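Long-range contacts in protein DJ-1 homolog D (Arabidopsis thaliana, PDB 4OGG), which belongs to the DJ-1/PfpI family and carries two DJ-1-like units, each with a modified cysteine, in a single chain: residues Gln23-Phe28 and His369-Ser374; Ser61-Asn65 and Ile242-Glu246. One frame throughout, in Å; residues are numbered along the deposited sequence.

Interaction 1 (Gln23-Phe28 and His369-Ser374)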
loop_
_atom_site.group_PDB
_atom_site.type_symbol
_atom_site.label_atom_id
_atom_site.label_comp_id
_atom_site.label_asym_id
_atom_site.label_seq_id
_atom_site.Cartn_x
_atom_site.Cartn_y
_atom_site.Cartn_z
ATOM N N GLN C 23 -19.470 8.672 -16.987
ATOM C CA GLN C 23 -18.926 9.437 -18.101
ATOM C C GLN C 23 -19.427 8.994 -19.471
ATOM O O GLN C 23 -19.612 9.821 -20.363
ATOM C CB GLN C 23 -17.398 9.403 -18.049
ATOM C CG GLN C 23 -16.859 9.904 -16.720
ATOM C CD GLN C 23 -15.363 10.085 -16.727
ATOM O OE1 GLN C 23 -14.612 9.133 -16.950
ATOM N NE2 GLN C 23 -14.915 11.311 -16.480
ATOM N N ALA C 24 -19.655 7.698 -19.642
ATOM C CA ALA C 24 -20.144 7.197 -20.920
ATOM C C ALA C 24 -21.530 7.770 -21.196
ATOM O O ALA C 24 -21.786 8.308 -22.272
ATOM C CB ALA C 24 -20.205 5.675 -20.907
ATOM N N LEU C 25 -22.424 7.656 -20.219
ATOM C CA LEU C 25 -23.778 8.162 -20.392
ATOM C C LEU C 25 -23.770 9.653 -20.701
ATOM O O LEU C 25 -24.521 10.120 -21.558
ATOM C CB LEU C 25 -24.615 7.872 -19.145
ATOM C CG LEU C 25 -24.838 6.382 -18.861
ATOM C CD1 LEU C 25 -25.675 6.242 -17.605
ATOM C CD2 LEU C 25 -25.535 5.701 -20.040
ATOM N N GLN C 26 -22.918 10.401 -20.007
ATOM C CA GLN C 26 -22.820 11.831 -20.259
ATOM C C GLN C 26 -22.325 12.066 -21.684
ATOM O O GLN C 26 -22.827 12.941 -22.389
ATOM C CB GLN C 26 -21.868 12.486 -19.256
ATOM C CG GLN C 26 -22.495 12.703 -17.893
ATOM C CD GLN C 26 -21.573 13.424 -16.940
ATOM O OE1 GLN C 26 -20.666 12.828 -16.362
ATOM N NE2 GLN C 26 -21.792 14.720 -16.778
ATOM N N ALA C 27 -21.348 11.275 -22.113
ATOM C CA ALA C 27 -20.810 11.427 -23.460
ATOM C C ALA C 27 -21.904 11.215 -24.499
ATOM O O ALA C 27 -21.850 11.784 -25.592
ATOM C CB ALA C 27 -19.675 10.437 -23.692
ATOM N N PHE C 28 -22.900 10.406 -24.148
ATOM C CA PHE C 28 -23.997 10.106 -25.059
ATOM C C PHE C 28 -25.145 11.102 -24.990
ATOM O O PHE C 28 -26.196 10.885 -25.595
ATOM C CB PHE C 28 -24.533 8.698 -24.799
ATOM C CG PHE C 28 -23.483 7.626 -24.858
ATOM C CD1 PHE C 28 -22.297 7.824 -25.560
ATOM C CD2 PHE C 28 -23.693 6.403 -24.230
ATOM C CE1 PHE C 28 -21.333 6.819 -25.633
ATOM C CE2 PHE C 28 -22.735 5.393 -24.301
ATOM C CZ PHE C 28 -21.553 5.603 -25.005
ATOM N N HIS C 369 -13.565 13.111 -19.861
ATOM C CA HIS C 369 -13.991 12.006 -20.718
ATOM C C HIS C 369 -15.321 12.197 -21.453
ATOM O O HIS C 369 -15.459 11.769 -22.600
ATOM C CB HIS C 369 -14.014 10.701 -19.917
ATOM C CG HIS C 369 -12.648 10.151 -19.642
ATOM N ND1 HIS C 369 -12.378 9.326 -18.573
ATOM C CD2 HIS C 369 -11.474 10.313 -20.298
ATOM C CE1 HIS C 369 -11.096 9.005 -18.580
ATOM N NE2 HIS C 369 -10.525 9.590 -19.617
ATOM N N PRO C 370 -16.316 12.836 -20.812
ATOM C CA PRO C 370 -17.589 13.021 -21.518
ATOM C C PRO C 370 -17.404 13.776 -22.832
ATOM O O PRO C 370 -17.865 13.327 -23.880
ATOM C CB PRO C 370 -18.431 13.793 -20.508
ATOM C CG PRO C 370 -17.942 13.233 -19.200
ATOM C CD PRO C 370 -16.443 13.233 -19.398
ATOM N N GLU C 371 -16.720 14.916 -22.780
ATOM C CA GLU C 371 -16.490 15.699 -23.990
ATOM C C GLU C 371 -15.493 14.995 -24.899
ATOM O O GLU C 371 -15.589 15.087 -26.124
ATOM C CB GLU C 371 -15.991 17.103 -23.641
ATOM C CG GLU C 371 -17.023 17.948 -22.900
ATOM C CD GLU C 371 -16.691 19.430 -22.904
ATOM O OE1 GLU C 371 -17.417 20.202 -22.239
ATOM O OE2 GLU C 371 -15.715 19.829 -23.577
ATOM N N PHE C 372 -14.542 14.286 -24.298
ATOM C CA PHE C 372 -13.532 13.550 -25.054
ATOM C C PHE C 372 -14.228 12.541 -25.970
ATOM O O PHE C 372 -14.019 12.533 -27.185
ATOM C CB PHE C 372 -12.594 12.813 -24.088
ATOM C CG PHE C 372 -11.408 12.157 -24.753
ATOM C CD1 PHE C 372 -10.436 12.922 -25.394
ATOM C CD2 PHE C 372 -11.237 10.775 -24.690
ATOM C CE1 PHE C 372 -9.312 12.324 -25.959
ATOM C CE2 PHE C 372 -10.117 10.164 -25.251
ATOM C CZ PHE C 372 -9.149 10.941 -25.886
ATOM N N VAL C 373 -15.061 11.693 -25.378
ATOM C CA VAL C 373 -15.783 10.680 -26.137
ATOM C C VAL C 373 -16.810 11.321 -27.068
ATOM O O VAL C 373 -16.954 10.912 -28.221
ATOM C CB VAL C 373 -16.498 9.691 -25.190
ATOM C CG1 VAL C 373 -17.314 8.690 -25.995
ATOM C CG2 VAL C 373 -15.469 8.961 -24.336
ATOM N N SER C 374 -17.512 12.334 -26.569
ATOM C CA SER C 374 -18.530 13.026 -27.359
ATOM C C SER C 374 -17.947 13.646 -28.630
ATOM O O SER C 374 -18.511 13.507 -29.718
ATOM C CB SER C 374 -19.196 14.120 -26.515
ATOM O OG SER C 374 -20.207 14.791 -27.248
#
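Gln23 reaches from helix 15-27 to His369 in the first turn of helix 369-380; the short segments 23-27 and 369-374 cross at -50°, their axes 7.8 Å apart at closest. The Gln23 chain runs extended beyond CG (chi2 -171°), which carries its amide against His369 CB, crossing that side chain obliquely, to the imidazole edge. There His369 ND1 donates to Gln23 OE1 at 2.8 Å; the acceptor lies in the ring plane, whereas the donor is tilted 34° from the carbonyl plane. Gln23 NE2 is spent on Trp366 O, so both ends of the amide are held and its rotation is fixed. Further along both helices, Ala27 CB sits 3.4 Å from Pro370 O and meets Val373 CB at 3.6 Å. With CG1 of Val373 anti to its backbone N, that methyl also lies against Ala27 CB and comes obliquely to Phe28 CE1. The Pro370 ring lies beside Gln26, Pro370 CB to Gln26 CB at 3.9 Å. Helix 208-221 adds Val213, which touches both Gln23 and His369. This helix-helix packing joins the two DJ-1/PfpI units through a small apolar seam, where an alanine admits the close approach, and one buried polar bond, in which His369 ND1 carries a proton.

Interaction 2 (Ser61-Asn65 and Ile242-Glu246)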
loop_
_atom_site.group_PDB
_atom_site.type_symbol
_atom_site.label_atom_id
_atom_site.label_comp_id
_atom_site.label_asym_id
_atom_site.label_seq_id
_atom_site.Cartn_x
_atom_site.Cartn_y
_atom_site.Cartn_z
ATOM N N SER C 61 -7.994 -2.755 -3.489
ATOM C CA SER C 61 -7.124 -1.650 -3.106
ATOM C C SER C 61 -8.005 -0.422 -3.330
ATOM O O SER C 61 -9.113 -0.549 -3.862
ATOM C CB SER C 61 -5.854 -1.596 -3.973
ATOM O OG SER C 61 -6.135 -1.352 -5.339
ATOM N N ARG C 62 -7.553 0.755 -2.912
ATOM C CA ARG C 62 -8.374 1.949 -3.098
ATOM C C ARG C 62 -8.246 2.569 -4.482
ATOM O O ARG C 62 -7.169 2.587 -5.071
ATOM C CB ARG C 62 -8.047 3.005 -2.035
ATOM C CG ARG C 62 -8.647 2.706 -0.675
ATOM C CD ARG C 62 -8.566 3.895 0.266
ATOM N NE ARG C 62 -9.301 5.065 -0.215
ATOM C CZ ARG C 62 -9.600 6.113 0.548
ATOM N NH1 ARG C 62 -9.229 6.127 1.823
ATOM N NH2 ARG C 62 -10.259 7.148 0.045
ATOM N N GLY C 63 -9.365 3.078 -4.994
ATOM C CA GLY C 63 -9.365 3.712 -6.301
ATOM C C GLY C 63 -9.419 5.221 -6.164
ATOM O O GLY C 63 -9.035 5.769 -5.130
ATOM N N HIS C 64 -9.889 5.904 -7.201
ATOM C CA HIS C 64 -9.986 7.360 -7.148
ATOM C C HIS C 64 -11.114 7.740 -6.197
ATOM O O HIS C 64 -12.111 7.028 -6.097
ATOM C CB HIS C 64 -10.362 7.969 -8.509
ATOM C CG HIS C 64 -9.493 7.552 -9.655
ATOM N ND1 HIS C 64 -9.580 6.309 -10.246
ATOM C CD2 HIS C 64 -8.584 8.249 -10.376
ATOM C CE1 HIS C 64 -8.764 6.261 -11.283
ATOM N NE2 HIS C 64 -8.147 7.425 -11.384
ATOM N N ASN C 65 -10.971 8.860 -5.500
ATOM C CA ASN C 65 -12.065 9.298 -4.650
ATOM C C ASN C 65 -13.076 9.827 -5.661
ATOM O O ASN C 65 -12.689 10.469 -6.639
ATOM C CB ASN C 65 -11.627 10.417 -3.710
ATOM C CG ASN C 65 -10.677 9.933 -2.641
ATOM O OD1 ASN C 65 -10.910 8.899 -2.017
ATOM N ND2 ASN C 65 -9.605 10.685 -2.413
ATOM N N ILE C 242 -3.455 5.001 -10.919
ATOM C CA ILE C 242 -4.585 5.821 -10.529
ATOM C C ILE C 242 -4.004 7.161 -10.109
ATOM O O ILE C 242 -3.239 7.246 -9.148
ATOM C CB ILE C 242 -5.366 5.197 -9.353
ATOM C CG1 ILE C 242 -6.199 4.020 -9.869
ATOM C CG2 ILE C 242 -6.240 6.250 -8.679
ATOM C CD1 ILE C 242 -7.082 3.376 -8.838
ATOM N N HIS C 243 -4.335 8.201 -10.862
ATOM C CA HIS C 243 -3.853 9.535 -10.550
ATOM C C HIS C 243 -5.008 10.318 -9.963
ATOM O O HIS C 243 -6.076 10.438 -10.572
ATOM C CB HIS C 243 -3.306 10.207 -11.810
ATOM C CG HIS C 243 -1.991 9.648 -12.260
ATOM N ND1 HIS C 243 -1.422 9.959 -13.476
ATOM C CD2 HIS C 243 -1.123 8.811 -11.642
ATOM C CE1 HIS C 243 -0.261 9.342 -13.588
ATOM N NE2 HIS C 243 -0.054 8.640 -12.489
ATOM N N ASP C 244 -4.783 10.846 -8.766
ATOM C CA ASP C 244 -5.807 11.582 -8.049
ATOM C C ASP C 244 -5.201 12.781 -7.323
ATOM O O ASP C 244 -4.023 12.776 -6.969
ATOM C CB ASP C 244 -6.459 10.634 -7.038
ATOM C CG ASP C 244 -7.887 11.005 -6.720
ATOM O OD1 ASP C 244 -8.410 11.964 -7.326
ATOM O OD2 ASP C 244 -8.489 10.328 -5.862
ATOM N N PHE C 245 -6.002 13.818 -7.116
ATOM C CA PHE C 245 -5.522 14.992 -6.404
ATOM C C PHE C 245 -6.019 14.898 -4.973
ATOM O O PHE C 245 -7.225 14.919 -4.717
ATOM C CB PHE C 245 -6.018 16.266 -7.083
ATOM C CG PHE C 245 -5.098 16.765 -8.160
ATOM C CD1 PHE C 245 -3.924 17.436 -7.829
ATOM C CD2 PHE C 245 -5.382 16.534 -9.501
ATOM C CE1 PHE C 245 -3.044 17.873 -8.821
ATOM C CE2 PHE C 245 -4.508 16.966 -10.500
ATOM C CZ PHE C 245 -3.338 17.636 -10.157
ATOM N N GLU C 246 -5.081 14.780 -4.040
ATOM C CA GLU C 246 -5.425 14.636 -2.635
ATOM C C GLU C 246 -4.892 15.742 -1.731
ATOM O O GLU C 246 -4.628 15.509 -0.552
ATOM C CB GLU C 246 -4.943 13.274 -2.132
ATOM C CG GLU C 246 -5.445 12.112 -2.982
ATOM C CD GLU C 246 -5.002 10.764 -2.456
ATOM O OE1 GLU C 246 -5.426 10.391 -1.344
ATOM O OE2 GLU C 246 -4.228 10.078 -3.154
HETATM O O HOH W 1 -7.569 8.295 -4.435
HETATM O O HOH W 2 -11.063 12.573 -6.889
HETATM O O HOH W 3 -7.637 7.829 -1.580
HETATM O O HOH W 4 -9.227 13.243 -3.570
HETATM O O HOH W 5 -7.712 11.670 0.159
#
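Ile242 lays its CG2 methyl over the centre of the His64 ring, 3.4 Å from the centroid and 5° off the normal, a CH-pi contact. With CG1 of Ile242 beside its backbone N and the chain extended, the other branch runs past the ring until CD1 rests on Gly63 CA at 3.4 Å. His243 O lies at the ring edge, near its plane, 3.3 Å from His64 CD2. One step along, Asn65 N donates almost straight (174°) to Asp244 OD2 at 2.9 Å, on the syn side of the carboxylate but 30° out of its plane. Water 1 lies within bonding distance of the same OD2 and of Gly63 O, while water 2 links Asp244 OD1 to Asn65 O. Farther out, water 4 runs from Asn65 ND2 to Phe245 O, and Arg62 NH2 makes a weak bond to Asn65 OD1.

The second shell fixes the imidazole: His64 ND1 is bonded to Asp15 OD2 and NE2 to Glu207 OE1, and the ring stacks with Tyr209. Glu207 OE1 also takes His243 N, and His243 ND1 bonds to OZ2 of the modified cysteine at position 311, which places this contact beside that site. The two carboxylates, Asp15 and Glu207, thus set the orientation of the His64 ring, while Asp244, gripped by a backbone N-H and waters, couples the loop after strand 59-62 to strand 237-244 both directly and through water.

From the N terminus the chain forms helix 15-27, passes through the strands that lead to 61-65, and completes the first DJ-1/PfpI unit before entering the second. Interaction 2 closes the inner loop when strand 237-244 returns to 61-65; interaction 1 closes the outer one when helix 369-380 reaches 23-28, so interaction 2 is nested inside the loop of interaction 1 without crossing it. Both join one unit to the other: interaction 1 helix to helix near the chain's centre, interaction 2 between the small mixed sheets. Their centres lie about 21 Å apart, yet Trp366 bonds to Gln23 through its backbone and to His243 O through its side chain, bridging the two.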